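Local coordinates for Mll7089 protein (PDB 2OZ8), which is probably a magnesium-binding enzyme of the mandelate racemase group in the enolase superfamily, possibly a hydro-lyase, at the interface of chains A and B. Coordinates in Å, arbitrary orientation; residue numbers count along the deposited sequence, not the author numbering. Chains: chain A/B, Mll7089 protein.

The centres of the C-alpha atoms of contacts 1 and 2 lie about 22 Å apart, and the centre of contact 3 is about 14 Å from each. B:Val87, B:Asn88 and A:Pro311 of contact 1 recur in contact 2 as A:Val87, A:Asn88 and B:Pro311, as expected of a two-fold interface. Contact 3 supplies the middle: helix 276-289 enters it from both chains; the backbone of A:Trp284 borders the valine of contact 1, while the ring of B:Trp284 is central to contact 3. Loop packing, against a helix in contact 1 and other loops in contact 2, thus flanks a helical centre. This pair, taken from an eight-chain assembly, may or may not be the functional dimer.

Contact 1: the interface of chains A and B. Residues chain A 283-284, 287, 310-311; chain B 87-88, 90.
The carbonyl oxygen of B:Val87 is flanked by two ring carbons of A:Pro311, with B:Val87 O 3.4 Å from CD and 3.5 Å from CG, a polar atom laid against an aliphatic edge. B:Val87 carries most of the packing; chain A hides 58 Å² of it, more than of any other residue in this patch. Its two methyls divide the work. With CG1 anti to the backbone N (chi1 179°), that branch is directed at helix 276-289 of chain A, where B:Val87 CG1 lies 3.9 Å from A:Ala287 CB and 3.8 Å from the backbone O of A:Gly283; the A:Trp284 backbone borders it too, while the indole points away. B:Val87 CG2 takes the other direction and meets the CD2 methyl of A:Leu310 at 3.9 Å, the two side chains meeting at a slant. A:Pro311 crosses the valine at about a right angle. Further along the loop, the CG-CD edge of B:Pro90 faces the A:Ala287 carbonyl, B:Pro90 CD being 3.9 Å from A:Ala287 C; the still nearer approach to O is too short to be trusted. Replacing B:Pro90 by an alanine removes CG and CD, which would probably leave that carbonyl without its ring cover and the loop backbone freer to turn. Through B:Val87, one subunit's loop is keyed between helix 276-289 and segment 310-311 of the other, probably helping to hold the chains together if this pair exists outside the crystal.

Contact 2: the interface of chains A and B. Residues chain A 86-88; chain B 127, 129, 311.
A:Arg86 and B:Arg129 cross at about a right angle, each presenting a flat guanidinium to the aliphatic part of the other. One face of the A:Arg86 group is covered by B:Arg129 CG, which lies 3.4 Å from A:Arg86 CZ, towards the rim. In return, A:Arg86 CD sits over the centre of the B:Arg129 guanidinium, 3.9 Å from B:Arg129 CZ. The two planes are tilted 27° from each other, and each group rests on the other's aliphatic stem. A bend at chi3 (-75°) turns the A:Arg86 head so that its NE-H edge faces the B:Gly127 carbonyl. A:Arg86 NE donates to B:Gly127 O at 2.7 Å and 154° at H, with the oxygen close to the guanidinium plane; NH2 adds a weak bond to the same atom. This pins the rotation of the group, and the carbonyl may offset some of the cost of bringing two probably positive groups together. A:Asn88 OD1 comes within 3.2 Å of B:Arg129 NH2, but the N-H points elsewhere, leaving at most an electrostatic contact. Alongside, A:Val87 packs on B:Pro311 as in the twin arrangement of contact 1. The patch couples loop 86-88 of one chain to segment 127-129 of its neighbour, probably adding a directional polar link to the subunit packing if the pair persists in solution.

Contact 3: the interface of chains A and B. Residues chain A 255-256, 259, 281, 285; chain B 284, 288.
B:Trp284 offers one indole face to the aliphatic stem of A:Arg281, while CG of B:Glu288, from its own chain, backs the opposite face. Two CH-pi contacts define the first face: A:Arg281 CB stands 3.8 Å from the centroid of the B:Trp284 six-membered ring, and CD 3.6 Å from that of the five-membered ring. The stem can span both rings because it is extended from CG to NE (chi3 180°), carrying its guanidinium past the indole with the planes 24° apart. Beyond the rim, A:Leu255 CD1 touches B:Trp284 NE1 and CZ2, each at 3.7 Å, and is displaced slightly towards the arginine side. Chain A hides 79 Å² of B:Trp284 in all. Next to it, A:Gln256 NE2 donates to the carboxylate OE1 of B:Glu288 at 2.7 Å. That bond uses the syn lone pair but is bent, 122° at H, and the acceptor lies well out of the amide plane. A:Arg259 NE remains 4.7 Å from B:Glu288 OE1, so its charge may steady the carboxylate without a direct bridge. All seven residues belong to helices 255-263 and 276-289, which in this family are expected to surround the barrel of the C-terminal domain; one helix of chain B packs against both from chain A.

Contact 1: the interface of chains A and B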
loop_
_atom_site.group_PDB
_atom_site.type_symbol
_atom_site.label_atom_id
_atom_site.label_comp_id
_atom_site.label_asym_id
_atom_site.label_seq_id
_atom_site.Cartn_x
_atom_site.Cartn_y
_atom_site.Cartn_z
ATOM N N GLY A 283 8.057 -9.783 24.263
ATOM C CA GLY A 283 8.278 -8.596 25.089
ATOM C C GLY A 283 9.443 -7.713 24.677
ATOM O O GLY A 283 9.390 -6.523 24.903
ATOM N N TRP A 284 10.514 -8.283 24.119
ATOM C CA TRP A 284 11.583 -7.469 23.514
ATOM C C TRP A 284 11.011 -6.695 22.269
ATOM O O TRP A 284 11.060 -5.447 22.193
ATOM C CB TRP A 284 12.793 -8.335 23.122
ATOM C CG TRP A 284 13.679 -7.609 22.203
ATOM C CD1 TRP A 284 14.439 -6.498 22.501
ATOM C CD2 TRP A 284 13.835 -7.835 20.807
ATOM N NE1 TRP A 284 15.063 -6.046 21.391
ATOM C CE2 TRP A 284 14.713 -6.832 20.320
ATOM C CE3 TRP A 284 13.320 -8.770 19.917
ATOM C CZ2 TRP A 284 15.115 -6.753 18.967
ATOM C CZ3 TRP A 284 13.741 -8.694 18.557
ATOM C CH2 TRP A 284 14.623 -7.686 18.114
ATOM N N ALA A 287 8.554 -3.944 23.131
ATOM C CA ALA A 287 9.235 -2.790 23.773
ATOM C C ALA A 287 9.838 -1.907 22.698
ATOM O O ALA A 287 9.844 -0.694 22.857
ATOM C CB ALA A 287 10.329 -3.238 24.756
ATOM N N LEU A 310 9.409 -7.388 32.487
ATOM C CA LEU A 310 9.269 -6.587 31.247
ATOM C C LEU A 310 8.853 -5.191 31.630
ATOM O O LEU A 310 7.983 -5.022 32.500
ATOM C CB LEU A 310 8.231 -7.200 30.290
ATOM C CG LEU A 310 8.561 -8.568 29.710
ATOM C CD1 LEU A 310 7.295 -9.165 29.074
ATOM C CD2 LEU A 310 9.678 -8.449 28.721
ATOM N N PRO A 311 9.462 -4.189 31.004
ATOM C CA PRO A 311 9.102 -2.805 31.394
ATOM C C PRO A 311 7.739 -2.320 30.837
ATOM O O PRO A 311 7.123 -1.440 31.430
ATOM C CB PRO A 311 10.269 -1.994 30.824
ATOM C CG PRO A 311 10.637 -2.791 29.512
ATOM C CD PRO A 311 10.488 -4.223 29.934
ATOM N N VAL B 87 15.299 -6.595 29.248
ATOM C CA VAL B 87 14.609 -5.870 28.186
ATOM C C VAL B 87 14.485 -4.449 28.714
ATOM O O VAL B 87 13.860 -4.218 29.752
ATOM C CB VAL B 87 13.230 -6.482 27.897
ATOM C CG1 VAL B 87 12.515 -5.699 26.808
ATOM C CG2 VAL B 87 13.350 -7.957 27.553
ATOM N N ASN B 88 15.163 -3.533 28.047
ATOM C CA ASN B 88 15.121 -2.099 28.332
ATOM C C ASN B 88 14.253 -1.382 27.325
ATOM O O ASN B 88 14.126 -1.814 26.212
ATOM C CB ASN B 88 16.533 -1.494 28.221
ATOM C CG ASN B 88 17.430 -1.909 29.337
ATOM O OD1 ASN B 88 17.172 -1.621 30.511
ATOM N ND2 ASN B 88 18.497 -2.582 28.994
ATOM N N PRO B 90 13.436 1.500 24.605
ATOM C CA PRO B 90 14.264 2.124 23.569
ATOM C C PRO B 90 14.691 3.525 23.934
ATOM O O PRO B 90 15.874 3.728 24.268
ATOM C CB PRO B 90 13.360 2.110 22.327
ATOM C CG PRO B 90 12.484 0.954 22.534
ATOM C CD PRO B 90 12.186 0.975 24.020
#

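Contact 2: the interface of chains A and B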
loop_
_atom_site.group_PDB
_atom_site.type_symbol
_atom_site.label_atom_id
_atom_site.label_comp_id
_atom_site.label_asym_id
_atom_site.label_seq_id
_atom_site.Cartn_x
_atom_site.Cartn_y
_atom_site.Cartn_z
ATOM N N ARG A 86 17.998 -21.577 23.204
ATOM C CA ARG A 86 17.985 -22.099 21.861
ATOM C C ARG A 86 17.034 -21.310 20.984
ATOM O O ARG A 86 15.931 -20.973 21.410
ATOM C CB ARG A 86 17.575 -23.564 21.851
ATOM C CG ARG A 86 17.788 -24.228 20.482
ATOM C CD ARG A 86 17.943 -25.709 20.760
ATOM N NE ARG A 86 19.246 -26.044 21.337
ATOM C CZ ARG A 86 19.568 -27.250 21.749
ATOM N NH1 ARG A 86 18.656 -28.215 21.688
ATOM N NH2 ARG A 86 20.793 -27.484 22.209
ATOM N N VAL A 87 17.518 -21.007 19.780
ATOM C CA VAL A 87 16.739 -20.480 18.660
ATOM C C VAL A 87 16.552 -21.616 17.665
ATOM O O VAL A 87 17.545 -22.136 17.131
ATOM C CB VAL A 87 17.493 -19.335 17.927
ATOM C CG1 VAL A 87 16.758 -18.953 16.671
ATOM C CG2 VAL A 87 17.611 -18.139 18.799
ATOM N N ASN A 88 15.293 -21.997 17.432
ATOM C CA ASN A 88 14.910 -23.045 16.466
ATOM C C ASN A 88 14.216 -22.441 15.263
ATOM O O ASN A 88 13.534 -21.437 15.395
ATOM C CB ASN A 88 13.937 -24.026 17.101
ATOM C CG ASN A 88 14.553 -24.826 18.267
ATOM O OD1 ASN A 88 15.520 -25.570 18.097
ATOM N ND2 ASN A 88 13.947 -24.714 19.429
ATOM N N GLY B 127 22.595 -21.910 23.375
ATOM C CA GLY B 127 21.717 -22.956 22.859
ATOM C C GLY B 127 22.242 -23.804 21.691
ATOM O O GLY B 127 21.469 -24.549 21.101
ATOM N N ARG B 129 23.822 -26.501 19.016
ATOM C CA ARG B 129 23.857 -27.935 18.886
ATOM C C ARG B 129 25.056 -28.426 18.105
ATOM O O ARG B 129 25.153 -29.592 17.808
ATOM C CB ARG B 129 22.599 -28.385 18.227
ATOM C CG ARG B 129 21.543 -28.399 19.235
ATOM C CD ARG B 129 20.260 -28.890 18.687
ATOM N NE ARG B 129 19.714 -27.913 17.778
ATOM C CZ ARG B 129 18.427 -27.862 17.494
ATOM N NH1 ARG B 129 17.587 -28.727 18.076
ATOM N NH2 ARG B 129 17.983 -26.934 16.645
ATOM N N PRO B 311 20.732 -21.092 14.005
ATOM C CA PRO B 311 20.485 -22.031 12.928
ATOM C C PRO B 311 20.665 -21.388 11.539
ATOM O O PRO B 311 21.149 -22.051 10.624
ATOM C CB PRO B 311 19.023 -22.442 13.143
ATOM C CG PRO B 311 18.397 -21.273 13.970
ATOM C CD PRO B 311 19.532 -20.756 14.790
#

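Contact 3: the interface of chains A and B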
loop_
_atom_site.group_PDB
_atom_site.type_symbol
_atom_site.label_atom_id
_atom_site.label_comp_id
_atom_site.label_asym_id
_atom_site.label_seq_id
_atom_site.Cartn_x
_atom_site.Cartn_y
_atom_site.Cartn_z
ATOM N N LEU A 255 3.106 -17.471 19.204
ATOM C CA LEU A 255 4.201 -16.515 19.052
ATOM C C LEU A 255 4.215 -15.912 17.667
ATOM O O LEU A 255 4.348 -14.681 17.514
ATOM C CB LEU A 255 5.545 -17.186 19.268
ATOM C CG LEU A 255 6.577 -16.431 20.108
ATOM C CD1 LEU A 255 7.984 -16.668 19.563
ATOM C CD2 LEU A 255 6.301 -14.954 20.262
ATOM N N GLN A 256 4.086 -16.787 16.671
ATOM C CA GLN A 256 4.102 -16.375 15.294
ATOM C C GLN A 256 2.908 -15.450 15.060
ATOM O O GLN A 256 3.030 -14.415 14.399
ATOM C CB GLN A 256 4.049 -17.603 14.391
ATOM C CG GLN A 256 5.344 -18.507 14.457
ATOM C CD GLN A 256 5.645 -19.128 15.864
ATOM O OE1 GLN A 256 4.717 -19.502 16.615
ATOM N NE2 GLN A 256 6.947 -19.233 16.206
ATOM N N ARG A 259 3.305 -12.009 16.798
ATOM C CA ARG A 259 4.197 -11.260 15.950
ATOM C C ARG A 259 3.456 -10.714 14.709
ATOM O O ARG A 259 3.556 -9.515 14.397
ATOM C CB ARG A 259 5.437 -12.059 15.583
ATOM C CG ARG A 259 6.447 -11.200 14.799
ATOM C CD ARG A 259 7.631 -11.954 14.284
ATOM N NE ARG A 259 7.189 -13.113 13.534
ATOM C CZ ARG A 259 6.836 -13.091 12.263
ATOM N NH1 ARG A 259 6.903 -11.972 11.575
ATOM N NH2 ARG A 259 6.442 -14.199 11.672
ATOM N N ARG A 281 10.648 -13.001 24.416
ATOM C CA ARG A 281 10.980 -12.631 23.054
ATOM C C ARG A 281 9.948 -11.615 22.491
ATOM O O ARG A 281 10.345 -10.594 21.889
ATOM C CB ARG A 281 11.072 -13.880 22.162
ATOM C CG ARG A 281 12.331 -14.620 22.381
ATOM C CD ARG A 281 12.373 -15.978 21.702
ATOM N NE ARG A 281 13.668 -16.577 21.999
ATOM C CZ ARG A 281 14.052 -17.815 21.687
ATOM N NH1 ARG A 281 13.237 -18.652 21.035
ATOM N NH2 ARG A 281 15.283 -18.209 22.043
ATOM N N LEU A 285 10.481 -7.454 21.311
ATOM C CA LEU A 285 9.866 -6.899 20.121
ATOM C C LEU A 285 8.852 -5.773 20.479
ATOM O O LEU A 285 9.052 -4.641 20.102
ATOM C CB LEU A 285 9.255 -8.009 19.247
ATOM C CG LEU A 285 8.837 -7.578 17.846
ATOM C CD1 LEU A 285 10.024 -6.911 17.106
ATOM C CD2 LEU A 285 8.277 -8.774 17.030
ATOM N N TRP B 284 16.698 -14.507 16.622
ATOM C CA TRP B 284 15.413 -15.136 16.822
ATOM C C TRP B 284 14.412 -14.630 15.741
ATOM O O TRP B 284 13.702 -15.425 15.106
ATOM C CB TRP B 284 14.866 -14.886 18.240
ATOM C CG TRP B 284 13.411 -15.032 18.258
ATOM C CD1 TRP B 284 12.678 -16.219 18.098
ATOM C CD2 TRP B 284 12.449 -13.968 18.326
ATOM N NE1 TRP B 284 11.317 -15.926 18.099
ATOM C CE2 TRP B 284 11.151 -14.563 18.223
ATOM C CE3 TRP B 284 12.549 -12.583 18.462
ATOM C CZ2 TRP B 284 9.986 -13.809 18.284
ATOM C CZ3 TRP B 284 11.393 -11.822 18.536
ATOM C CH2 TRP B 284 10.119 -12.438 18.442
ATOM N N GLU B 288 12.252 -16.421 12.544
ATOM C CA GLU B 288 10.826 -16.441 12.390
ATOM C C GLU B 288 10.381 -16.056 10.963
ATOM O O GLU B 288 9.342 -16.528 10.445
ATOM C CB GLU B 288 10.198 -15.459 13.376
ATOM C CG GLU B 288 10.371 -15.792 14.836
ATOM C CD GLU B 288 9.679 -17.089 15.237
ATOM O OE1 GLU B 288 8.499 -17.019 15.708
ATOM O OE2 GLU B 288 10.314 -18.171 15.079
#